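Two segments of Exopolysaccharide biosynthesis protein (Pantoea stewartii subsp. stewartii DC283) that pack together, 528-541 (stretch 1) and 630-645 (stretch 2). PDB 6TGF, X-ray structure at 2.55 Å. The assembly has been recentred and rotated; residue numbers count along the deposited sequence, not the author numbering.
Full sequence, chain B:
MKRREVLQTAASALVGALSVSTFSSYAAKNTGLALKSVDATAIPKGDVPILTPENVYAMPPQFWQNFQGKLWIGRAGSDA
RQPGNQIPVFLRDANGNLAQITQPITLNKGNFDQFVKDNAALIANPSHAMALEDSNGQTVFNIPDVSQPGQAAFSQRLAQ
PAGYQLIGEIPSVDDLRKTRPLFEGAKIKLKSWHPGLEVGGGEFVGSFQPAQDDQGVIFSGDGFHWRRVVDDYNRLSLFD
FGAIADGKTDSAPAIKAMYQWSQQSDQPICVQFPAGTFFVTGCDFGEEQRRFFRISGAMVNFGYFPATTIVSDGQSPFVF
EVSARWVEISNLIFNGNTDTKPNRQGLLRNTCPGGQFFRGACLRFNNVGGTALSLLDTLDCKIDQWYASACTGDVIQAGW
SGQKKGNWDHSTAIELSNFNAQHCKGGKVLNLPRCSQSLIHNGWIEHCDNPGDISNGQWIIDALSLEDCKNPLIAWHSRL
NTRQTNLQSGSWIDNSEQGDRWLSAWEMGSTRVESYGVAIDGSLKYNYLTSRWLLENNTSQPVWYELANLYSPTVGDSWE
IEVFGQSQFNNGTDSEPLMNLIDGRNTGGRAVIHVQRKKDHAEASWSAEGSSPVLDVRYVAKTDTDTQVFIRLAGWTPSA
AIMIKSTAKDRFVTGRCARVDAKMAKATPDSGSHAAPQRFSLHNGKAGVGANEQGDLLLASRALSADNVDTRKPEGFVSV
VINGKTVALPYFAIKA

Stretch 1, residues 528-541: YLTSRWLLENNTSQ
Stretch 2 (630-645) FIRLAGWTPSAAIMIK

An antiparallel strand pair combines backbone bonds with side-chain packing, and these two segments illustrate both. The central ladder joins L535 to A640 twice: L535 N donates to A640 O at 2.9 Å, and A640 N returns a bond to L535 O at 2.8 Å. Outward along the ladder, I642 N reaches W533 O at 3.2 Å, nearly linear at 170°, while N537 N reaches T637 O at 2.9 Å. L534 lies opposite A641 as a non-hydrogen-bonded pair, CA to CA about 4.6 Å. The strand axes, 534-537 and 637-645, run at 153° and approach to 4.4 Å.

Past the L535 and A640 pair, the side chain of N537 adds to the backbone bonding. N537 (chi1 t, chi2 31°) sends ND2 to A634 O at 2.6 Å, and the same ND2 reaches Q541 O at 3.0 Å, so one amide ties the turn of its own segment to the loop opposite. That loop is further pinned by W636 N to T539 O, 2.8 Å. W636 itself adopts a left-handed backbone (phi/psi 59/42). At G635 a CB would sit 2.2 Å from S540 O; the absence of a side chain permits this close approach. S531 OG (chi1 t) lies 2.5 Å from I642 O.

Packing follows the alternation of the strands. L535 (m, t) points to the same side as A640 and is buried: its CB meets L633 CD2 at 3.9 Å, and its CD1 meets I642 CD1 at 3.9 Å. On the other face L534 CD2 touches A641 CB at 3.6 Å. Beyond, W533 (chi1 m, chi2 -67°) brings CE3 to I642 CG2 at 3.8 Å, and L529 CD2 meets M643 SD at 3.6 Å. At the far end W636 (chi1 m, chi2 122°) offers a ring face to S540, whose CA lies 3.8 Å from the five-membered ring centroid, a CH-pi contact.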

ATOM      1  N   TYR B 528      -4.996 -31.070  11.566  1.00 37.05           N
ATOM      2  CA  TYR B 528      -4.180 -31.956  12.437  1.00 37.41           C
ATOM      3  C   TYR B 528      -2.990 -31.189  13.019  1.00 37.52           C
ATOM      4  O   TYR B 528      -2.469 -30.271  12.354  1.00 37.54           O
ATOM      5  CB  TYR B 528      -3.698 -33.182  11.659  1.00 37.83           C
ATOM      6  CG  TYR B 528      -2.813 -32.883  10.474  1.00 38.07           C
ATOM      7  CD1 TYR B 528      -3.357 -32.528   9.251  1.00 38.34           C
ATOM      8  CD2 TYR B 528      -1.434 -32.972  10.566  1.00 38.06           C
ATOM      9  CE1 TYR B 528      -2.556 -32.262   8.152  1.00 38.55           C
ATOM     10  CE2 TYR B 528      -0.617 -32.710   9.477  1.00 38.26           C
ATOM     11  CZ  TYR B 528      -1.180 -32.355   8.264  1.00 38.50           C
ATOM     12  OH  TYR B 528      -0.390 -32.094   7.183  1.00 38.76           O
ATOM     13  N   LEU B 529      -2.587 -31.569  14.235  1.00 37.84           N
ATOM     14  CA  LEU B 529      -1.348 -31.094  14.905  1.00 38.05           C
ATOM     15  C   LEU B 529      -0.186 -31.989  14.469  1.00 38.68           C
ATOM     16  O   LEU B 529      -0.357 -33.224  14.465  1.00 39.06           O
ATOM     17  CB  LEU B 529      -1.540 -31.137  16.426  1.00 37.87           C
ATOM     18  CG  LEU B 529      -0.330 -30.719  17.264  1.00 37.77           C
ATOM     19  CD1 LEU B 529       0.048 -29.269  17.007  1.00 37.65           C
ATOM     20  CD2 LEU B 529      -0.593 -30.934  18.744  1.00 37.61           C
ATOM     21  N   THR B 530       0.943 -31.383  14.100  1.00 39.09           N
ATOM     22  CA  THR B 530       2.220 -32.078  13.787  1.00 39.50           C
ATOM     23  C   THR B 530       3.344 -31.387  14.568  1.00 39.71           C
ATOM     24  O   THR B 530       3.031 -30.541  15.430  1.00 39.38           O
ATOM     25  CB  THR B 530       2.451 -32.134  12.270  1.00 39.66           C
ATOM     26  OG1 THR B 530       3.586 -32.964  12.021  1.00 39.83           O
ATOM     27  CG2 THR B 530       2.665 -30.771  11.649  1.00 39.62           C
ATOM     28  N   SER B 531       4.598 -31.747  14.287  1.00 40.40           N
ATOM     29  CA  SER B 531       5.796 -31.226  14.991  1.00 40.78           C
ATOM     30  C   SER B 531       6.783 -30.632  13.985  1.00 41.62           C
ATOM     31  O   SER B 531       6.917 -31.181  12.873  1.00 42.04           O
ATOM     32  CB  SER B 531       6.450 -32.297  15.819  1.00 40.85           C
ATOM     33  OG  SER B 531       7.628 -31.804  16.439  1.00 40.79           O
ATOM     34  N   ARG B 532       7.444 -29.548  14.395  1.00 42.25           N
ATOM     35  CA  ARG B 532       8.644 -28.961  13.744  1.00 42.99           C
ATOM     36  C   ARG B 532       9.736 -30.033  13.651  1.00 43.50           C
ATOM     37  O   ARG B 532      10.589 -29.933  12.746  1.00 43.97           O
ATOM     38  CB  ARG B 532       9.092 -27.752  14.570  1.00 43.20           C
ATOM     39  CG  ARG B 532      10.102 -26.833  13.898  1.00 43.77           C
ATOM     40  CD  ARG B 532      10.137 -25.498  14.619  1.00 43.89           C
ATOM     41  NE  ARG B 532      11.485 -24.985  14.825  1.00 44.29           N
ATOM     42  CZ  ARG B 532      12.176 -24.264  13.946  1.00 44.89           C
ATOM     43  NH1 ARG B 532      11.661 -23.959  12.767  1.00 45.06           N
ATOM     44  NH2 ARG B 532      13.393 -23.851  14.253  1.00 45.46           N
ATOM     45  N   TRP B 533       9.690 -31.027  14.547  1.00 43.68           N
ATOM     46  CA  TRP B 533      10.741 -32.056  14.758  1.00 44.15           C
ATOM     47  C   TRP B 533      10.141 -33.464  14.666  1.00 44.97           C
ATOM     48  O   TRP B 533       9.395 -33.850  15.587  1.00 44.73           O
ATOM     49  CB  TRP B 533      11.411 -31.815  16.113  1.00 43.62           C
ATOM     50  CG  TRP B 533      11.813 -30.388  16.323  1.00 43.12           C
ATOM     51  CD1 TRP B 533      12.771 -29.699  15.639  1.00 43.11           C
ATOM     52  CD2 TRP B 533      11.251 -29.462  17.271  1.00 42.53           C
ATOM     53  NE1 TRP B 533      12.850 -28.412  16.099  1.00 42.90           N
ATOM     54  CE2 TRP B 533      11.933 -28.238  17.102  1.00 42.52           C
ATOM     55  CE3 TRP B 533      10.253 -29.548  18.249  1.00 42.27           C
ATOM     56  CZ2 TRP B 533      11.641 -27.112  17.871  1.00 42.32           C
ATOM     57  CZ3 TRP B 533       9.966 -28.435  19.010  1.00 41.96           C
ATOM     58  CH2 TRP B 533      10.653 -27.234  18.822  1.00 41.97           C
ATOM     59  N   LEU B 534      10.465 -34.195  13.594  1.00 46.34           N
ATOM     60  CA  LEU B 534      10.098 -35.623  13.393  1.00 47.38           C
ATOM     61  C   LEU B 534      11.379 -36.464  13.419  1.00 48.68           C
ATOM     62  O   LEU B 534      12.201 -36.310  12.492  1.00 49.29           O
ATOM     63  CB  LEU B 534       9.354 -35.776  12.062  1.00 47.56           C
ATOM     64  CG  LEU B 534       8.116 -34.894  11.882  1.00 47.27           C
ATOM     65  CD1 LEU B 534       7.565 -35.021  10.471  1.00 47.61           C
ATOM     66  CD2 LEU B 534       7.041 -35.234  12.904  1.00 46.86           C
ATOM     67  N   LEU B 535      11.543 -37.302  14.450  1.00 49.59           N
ATOM     68  CA  LEU B 535      12.739 -38.165  14.665  1.00 50.62           C
ATOM     69  C   LEU B 535      12.496 -39.546  14.048  1.00 51.78           C
ATOM     70  O   LEU B 535      11.394 -40.096  14.242  1.00 51.70           O
ATOM     71  CB  LEU B 535      13.021 -38.278  16.167  1.00 50.36           C
ATOM     72  CG  LEU B 535      13.519 -37.002  16.843  1.00 50.15           C
ATOM     73  CD1 LEU B 535      13.691 -37.216  18.339  1.00 49.96           C
ATOM     74  CD2 LEU B 535      14.826 -36.529  16.223  1.00 50.55           C
ATOM     75  N   GLU B 536      13.503 -40.081  13.351  1.00 53.46           N
ATOM     76  CA  GLU B 536      13.447 -41.384  12.635  1.00 54.87           C
ATOM     77  C   GLU B 536      14.548 -42.309  13.167  1.00 55.78           C
ATOM     78  O   GLU B 536      15.668 -41.819  13.420  1.00 55.69           O
ATOM     79  CB  GLU B 536      13.599 -41.163  11.129  1.00 55.70           C
ATOM     80  CG  GLU B 536      13.638 -42.453  10.324  1.00 56.54           C
ATOM     81  CD  GLU B 536      13.620 -42.277   8.815  1.00 57.28           C
ATOM     82  OE1 GLU B 536      13.546 -41.119   8.348  1.00 56.98           O
ATOM     83  OE2 GLU B 536      13.683 -43.302   8.107  1.00 57.97           O
ATOM     84  N   ASN B 537      14.224 -43.596  13.325  1.00 56.50           N
ATOM     85  CA  ASN B 537      15.189 -44.681  13.647  1.00 57.36           C
ATOM     86  C   ASN B 537      14.795 -45.937  12.859  1.00 58.51           C
ATOM     87  O   ASN B 537      14.148 -46.829  13.447  1.00 58.45           O
ATOM     88  CB  ASN B 537      15.268 -44.945  15.155  1.00 56.66           C
ATOM     89  CG  ASN B 537      16.347 -45.939  15.527  1.00 56.57           C
ATOM     90  OD1 ASN B 537      17.376 -46.025  14.861  1.00 56.52           O
ATOM     91  ND2 ASN B 537      16.125 -46.691  16.592  1.00 56.28           N
ATOM     92  N   ASN B 538      15.153 -45.983  11.571  1.00 59.87           N
ATOM     93  CA  ASN B 538      15.005 -47.181  10.700  1.00 61.17           C
ATOM     94  C   ASN B 538      16.206 -48.095  10.961  1.00 61.84           C
ATOM     95  O   ASN B 538      17.116 -48.154  10.112  1.00 62.25           O
ATOM     96  CB  ASN B 538      14.831 -46.812   9.223  1.00 61.96           C
ATOM     97  CG  ASN B 538      13.378 -46.662   8.824  1.00 62.00           C
ATOM     98  OD1 ASN B 538      12.660 -45.825   9.370  1.00 61.64           O
ATOM     99  ND2 ASN B 538      12.934 -47.469   7.875  1.00 62.45           N
ATOM    100  N   THR B 539      16.190 -48.769  12.114  1.00 62.07           N
ATOM    101  CA  THR B 539      17.322 -49.531  12.705  1.00 62.52           C
ATOM    102  C   THR B 539      16.768 -50.389  13.849  1.00 62.23           C
ATOM    103  O   THR B 539      15.928 -49.871  14.610  1.00 61.76           O
ATOM    104  CB  THR B 539      18.426 -48.561  13.147  1.00 62.77           C
ATOM    105  OG1 THR B 539      19.069 -48.054  11.977  1.00 63.62           O
ATOM    106  CG2 THR B 539      19.473 -49.174  14.049  1.00 62.94           C
ATOM    107  N   SER B 540      17.207 -51.647  13.953  1.00 62.65           N
ATOM    108  CA  SER B 540      16.748 -52.624  14.978  1.00 62.42           C
ATOM    109  C   SER B 540      17.243 -52.206  16.368  1.00 62.07           C
ATOM    110  O   SER B 540      16.580 -52.568  17.361  1.00 61.52           O
ATOM    111  CB  SER B 540      17.194 -54.024  14.637  1.00 62.87           C
ATOM    112  OG  SER B 540      18.609 -54.099  14.547  1.00 63.22           O
ATOM    113  N   GLN B 541      18.370 -51.487  16.426  1.00 62.38           N
ATOM    114  CA  GLN B 541      19.023 -51.005  17.675  1.00 62.36           C
ATOM    115  C   GLN B 541      18.396 -49.691  18.135  1.00 61.18           C
ATOM    116  O   GLN B 541      18.092 -48.827  17.314  1.00 61.04           O
ATOM    117  CB  GLN B 541      20.522 -50.802  17.450  1.00 63.57           C
ATOM    118  CG  GLN B 541      21.243 -52.050  16.962  1.00 64.68           C
ATOM    119  CD  GLN B 541      20.903 -53.267  17.787  1.00 64.98           C
ATOM    120  OE1 GLN B 541      20.450 -54.285  17.268  1.00 65.57           O
ATOM    121  NE2 GLN B 541      21.099 -53.161  19.091  1.00 64.81           N
ATOM    122  N   PHE B 630      17.613 -35.948  27.044  1.00 48.61           N
ATOM    123  CA  PHE B 630      18.005 -37.030  26.103  1.00 48.88           C
ATOM    124  C   PHE B 630      16.954 -38.143  26.160  1.00 48.93           C
ATOM    125  O   PHE B 630      16.412 -38.399  27.254  1.00 48.75           O
ATOM    126  CB  PHE B 630      19.392 -37.578  26.451  1.00 49.05           C
ATOM    127  CG  PHE B 630      20.526 -36.597  26.294  1.00 49.17           C
ATOM    128  CD1 PHE B 630      20.736 -35.599  27.232  1.00 49.04           C
ATOM    129  CD2 PHE B 630      21.398 -36.685  25.219  1.00 49.43           C
ATOM    130  CE1 PHE B 630      21.783 -34.700  27.092  1.00 49.37           C
ATOM    131  CE2 PHE B 630      22.448 -35.788  25.083  1.00 49.77           C
ATOM    132  CZ  PHE B 630      22.637 -34.797  26.018  1.00 49.77           C
ATOM    133  N   ILE B 631      16.669 -38.774  25.017  1.00 49.54           N
ATOM    134  CA  ILE B 631      15.754 -39.950  24.913  1.00 49.90           C
ATOM    135  C   ILE B 631      16.465 -41.060  24.127  1.00 50.81           C
ATOM    136  O   ILE B 631      17.100 -40.751  23.099  1.00 50.74           O
ATOM    137  CB  ILE B 631      14.396 -39.566  24.286  1.00 49.60           C
ATOM    138  CG1 ILE B 631      14.523 -39.030  22.857  1.00 49.69           C
ATOM    139  CG2 ILE B 631      13.656 -38.582  25.180  1.00 49.22           C
ATOM    140  CD1 ILE B 631      13.262 -39.186  22.035  1.00 49.50           C
ATOM    141  N   ARG B 632      16.379 -42.297  24.622  1.00 51.93           N
ATOM    142  CA  ARG B 632      16.840 -43.517  23.909  1.00 53.04           C
ATOM    143  C   ARG B 632      15.707 -43.967  22.983  1.00 52.98           C
ATOM    144  O   ARG B 632      14.828 -44.726  23.437  1.00 52.51           O
ATOM    145  CB  ARG B 632      17.249 -44.610  24.901  1.00 53.62           C
ATOM    146  CG  ARG B 632      17.966 -45.789  24.258  1.00 54.34           C
ATOM    147  CD  ARG B 632      18.785 -46.595  25.248  1.00 54.78           C
ATOM    148  NE  ARG B 632      19.925 -47.226  24.595  1.00 55.60           N
ATOM    149  CZ  ARG B 632      20.028 -48.517  24.282  1.00 56.21           C
ATOM    150  NH1 ARG B 632      19.056 -49.366  24.569  1.00 56.07           N
ATOM    151  NH2 ARG B 632      21.119 -48.959  23.680  1.00 56.89           N
ATOM    152  N   LEU B 633      15.720 -43.476  21.741  1.00 53.55           N
ATOM    153  CA  LEU B 633      14.676 -43.747  20.720  1.00 53.85           C
ATOM    154  C   LEU B 633      14.699 -45.244  20.387  1.00 54.21           C
ATOM    155  O   LEU B 633      15.789 -45.759  20.069  1.00 54.79           O
ATOM    156  CB  LEU B 633      14.946 -42.874  19.490  1.00 54.15           C
ATOM    157  CG  LEU B 633      13.766 -42.661  18.544  1.00 54.17           C
ATOM    158  CD1 LEU B 633      12.581 -42.022  19.258  1.00 53.76           C
ATOM    159  CD2 LEU B 633      14.175 -41.814  17.350  1.00 54.60           C
ATOM    160  N   ALA B 634      13.542 -45.909  20.488  1.00 54.15           N
ATOM    161  CA  ALA B 634      13.367 -47.375  20.349  1.00 54.63           C
ATOM    162  C   ALA B 634      13.839 -47.843  18.969  1.00 55.32           C
ATOM    163  O   ALA B 634      13.994 -46.999  18.069  1.00 55.27           O
ATOM    164  CB  ALA B 634      11.921 -47.742  20.573  1.00 54.42           C
ATOM    165  N   GLY B 635      14.062 -49.151  18.818  1.00 55.91           N
ATOM    166  CA  GLY B 635      14.342 -49.790  17.519  1.00 56.64           C
ATOM    167  C   GLY B 635      13.096 -49.815  16.652  1.00 56.79           C
ATOM    168  O   GLY B 635      12.010 -50.104  17.194  1.00 56.38           O
ATOM    169  N   TRP B 636      13.243 -49.504  15.360  1.00 57.43           N
ATOM    170  CA  TRP B 636      12.159 -49.519  14.339  1.00 57.70           C
ATOM    171  C   TRP B 636      11.024 -48.566  14.735  1.00 56.44           C
ATOM    172  O   TRP B 636       9.851 -48.956  14.568  1.00 56.50           O
ATOM    173  CB  TRP B 636      11.631 -50.944  14.122  1.00 58.57           C
ATOM    174  CG  TRP B 636      12.650 -51.909  13.599  1.00 59.57           C
ATOM    175  CD1 TRP B 636      13.045 -53.079  14.179  1.00 59.81           C
ATOM    176  CD2 TRP B 636      13.402 -51.791  12.378  1.00 60.50           C
ATOM    177  NE1 TRP B 636      13.989 -53.698  13.406  1.00 60.71           N
ATOM    178  CE2 TRP B 636      14.230 -52.931  12.295  1.00 61.05           C
ATOM    179  CE3 TRP B 636      13.459 -50.840  11.352  1.00 60.80           C
ATOM    180  CZ2 TRP B 636      15.102 -53.140  11.228  1.00 61.78           C
ATOM    181  CZ3 TRP B 636      14.321 -51.048  10.297  1.00 61.44           C
ATOM    182  CH2 TRP B 636      15.129 -52.183  10.238  1.00 62.00           C
ATOM    183  N   THR B 637      11.352 -47.372  15.239  1.00 55.18           N
ATOM    184  CA  THR B 637      10.393 -46.244  15.388  1.00 54.04           C
ATOM    185  C   THR B 637      10.590 -45.325  14.184  1.00 53.56           C
ATOM    186  O   THR B 637      11.558 -44.570  14.116  1.00 53.66           O
ATOM    187  CB  THR B 637      10.493 -45.562  16.760  1.00 53.47           C
ATOM    188  OG1 THR B 637       9.548 -44.492  16.789  1.00 52.95           O
ATOM    189  CG2 THR B 637      11.862 -45.015  17.084  1.00 53.69           C
ATOM    190  N   PRO B 638       9.681 -45.391  13.185  1.00 52.71           N
ATOM    191  CA  PRO B 638       9.918 -44.782  11.874  1.00 52.34           C
ATOM    192  C   PRO B 638       9.736 -43.256  11.831  1.00 51.01           C
ATOM    193  O   PRO B 638      10.338 -42.628  10.981  1.00 51.10           O
ATOM    194  CB  PRO B 638       8.866 -45.477  10.995  1.00 52.82           C
ATOM    195  CG  PRO B 638       7.716 -45.748  11.942  1.00 52.62           C
ATOM    196  CD  PRO B 638       8.368 -46.048  13.274  1.00 52.49           C
ATOM    197  N   SER B 639       8.912 -42.706  12.728  1.00 49.49           N
ATOM    198  CA  SER B 639       8.583 -41.257  12.800  1.00 48.42           C
ATOM    199  C   SER B 639       7.963 -40.931  14.163  1.00 47.14           C
ATOM    200  O   SER B 639       6.860 -41.439  14.445  1.00 46.70           O
ATOM    201  CB  SER B 639       7.669 -40.856  11.672  1.00 48.54           C
ATOM    202  OG  SER B 639       6.501 -41.665  11.649  1.00 48.54           O
ATOM    203  N   ALA B 640       8.654 -40.119  14.968  1.00 46.15           N
ATOM    204  CA  ALA B 640       8.209 -39.658  16.303  1.00 45.16           C
ATOM    205  C   ALA B 640       8.176 -38.126  16.331  1.00 44.22           C
ATOM    206  O   ALA B 640       9.248 -37.511  16.169  1.00 44.27           O
ATOM    207  CB  ALA B 640       9.121 -40.211  17.371  1.00 45.30           C
ATOM    208  N   ALA B 641       6.987 -37.545  16.528  1.00 43.18           N
ATOM    209  CA  ALA B 641       6.740 -36.084  16.573  1.00 42.29           C
ATOM    210  C   ALA B 641       6.896 -35.583  18.013  1.00 41.42           C
ATOM    211  O   ALA B 641       6.230 -36.139  18.907  1.00 41.28           O
ATOM    212  CB  ALA B 641       5.366 -35.777  16.026  1.00 42.09           C
ATOM    213  N   ILE B 642       7.752 -34.578  18.222  1.00 40.86           N
ATOM    214  CA  ILE B 642       7.982 -33.930  19.549  1.00 40.37           C
ATOM    215  C   ILE B 642       6.985 -32.774  19.684  1.00 39.67           C
ATOM    216  O   ILE B 642       7.025 -31.852  18.845  1.00 39.65           O
ATOM    217  CB  ILE B 642       9.448 -33.468  19.711  1.00 40.53           C
ATOM    218  CG1 ILE B 642      10.388 -34.618  20.089  1.00 40.82           C
ATOM    219  CG2 ILE B 642       9.556 -32.343  20.731  1.00 40.44           C
ATOM    220  CD1 ILE B 642      10.195 -35.894  19.301  1.00 41.05           C
ATOM    221  N   MET B 643       6.122 -32.836  20.700  1.00 38.96           N
ATOM    222  CA  MET B 643       5.080 -31.816  20.992  1.00 38.44           C
ATOM    223  C   MET B 643       5.114 -31.509  22.493  1.00 37.53           C
ATOM    224  O   MET B 643       5.191 -32.463  23.287  1.00 37.65           O
ATOM    225  CB  MET B 643       3.701 -32.325  20.563  1.00 38.80           C
ATOM    226  CG  MET B 643       3.643 -32.652  19.075  1.00 39.47           C
ATOM    227  SD  MET B 643       2.053 -33.291  18.494  1.00 40.26           S
ATOM    228  CE  MET B 643       1.832 -34.675  19.606  1.00 40.11           C
ATOM    229  N   ILE B 644       5.095 -30.222  22.853  1.00 36.49           N
ATOM    230  CA  ILE B 644       5.474 -29.726  24.209  1.00 35.71           C
ATOM    231  C   ILE B 644       4.350 -28.851  24.778  1.00 35.12           C
ATOM    232  O   ILE B 644       3.750 -28.077  24.009  1.00 34.97           O
ATOM    233  CB  ILE B 644       6.820 -28.974  24.148  1.00 35.69           C
ATOM    234  CG1 ILE B 644       7.907 -29.821  23.478  1.00 35.77           C
ATOM    235  CG2 ILE B 644       7.239 -28.505  25.536  1.00 35.77           C
ATOM    236  CD1 ILE B 644       9.232 -29.116  23.289  1.00 35.93           C
ATOM    237  N   LYS B 645       4.083 -29.001  26.079  1.00 34.76           N
ATOM    238  CA  LYS B 645       3.259 -28.084  26.911  1.00 34.58           C
ATOM    239  C   LYS B 645       4.158 -27.499  28.003  1.00 34.62           C
ATOM    240  O   LYS B 645       5.104 -28.198  28.416  1.00 34.89           O
ATOM    241  CB  LYS B 645       2.066 -28.830  27.516  1.00 34.44           C
ATOM    242  CG  LYS B 645       1.031 -29.313  26.510  1.00 34.37           C
ATOM    243  CD  LYS B 645       0.053 -30.311  27.085  1.00 34.39           C
ATOM    244  CE  LYS B 645      -1.006 -30.731  26.089  1.00 34.42           C
ATOM    245  NZ  LYS B 645      -2.186 -31.321  26.761  1.00 34.52           N
TER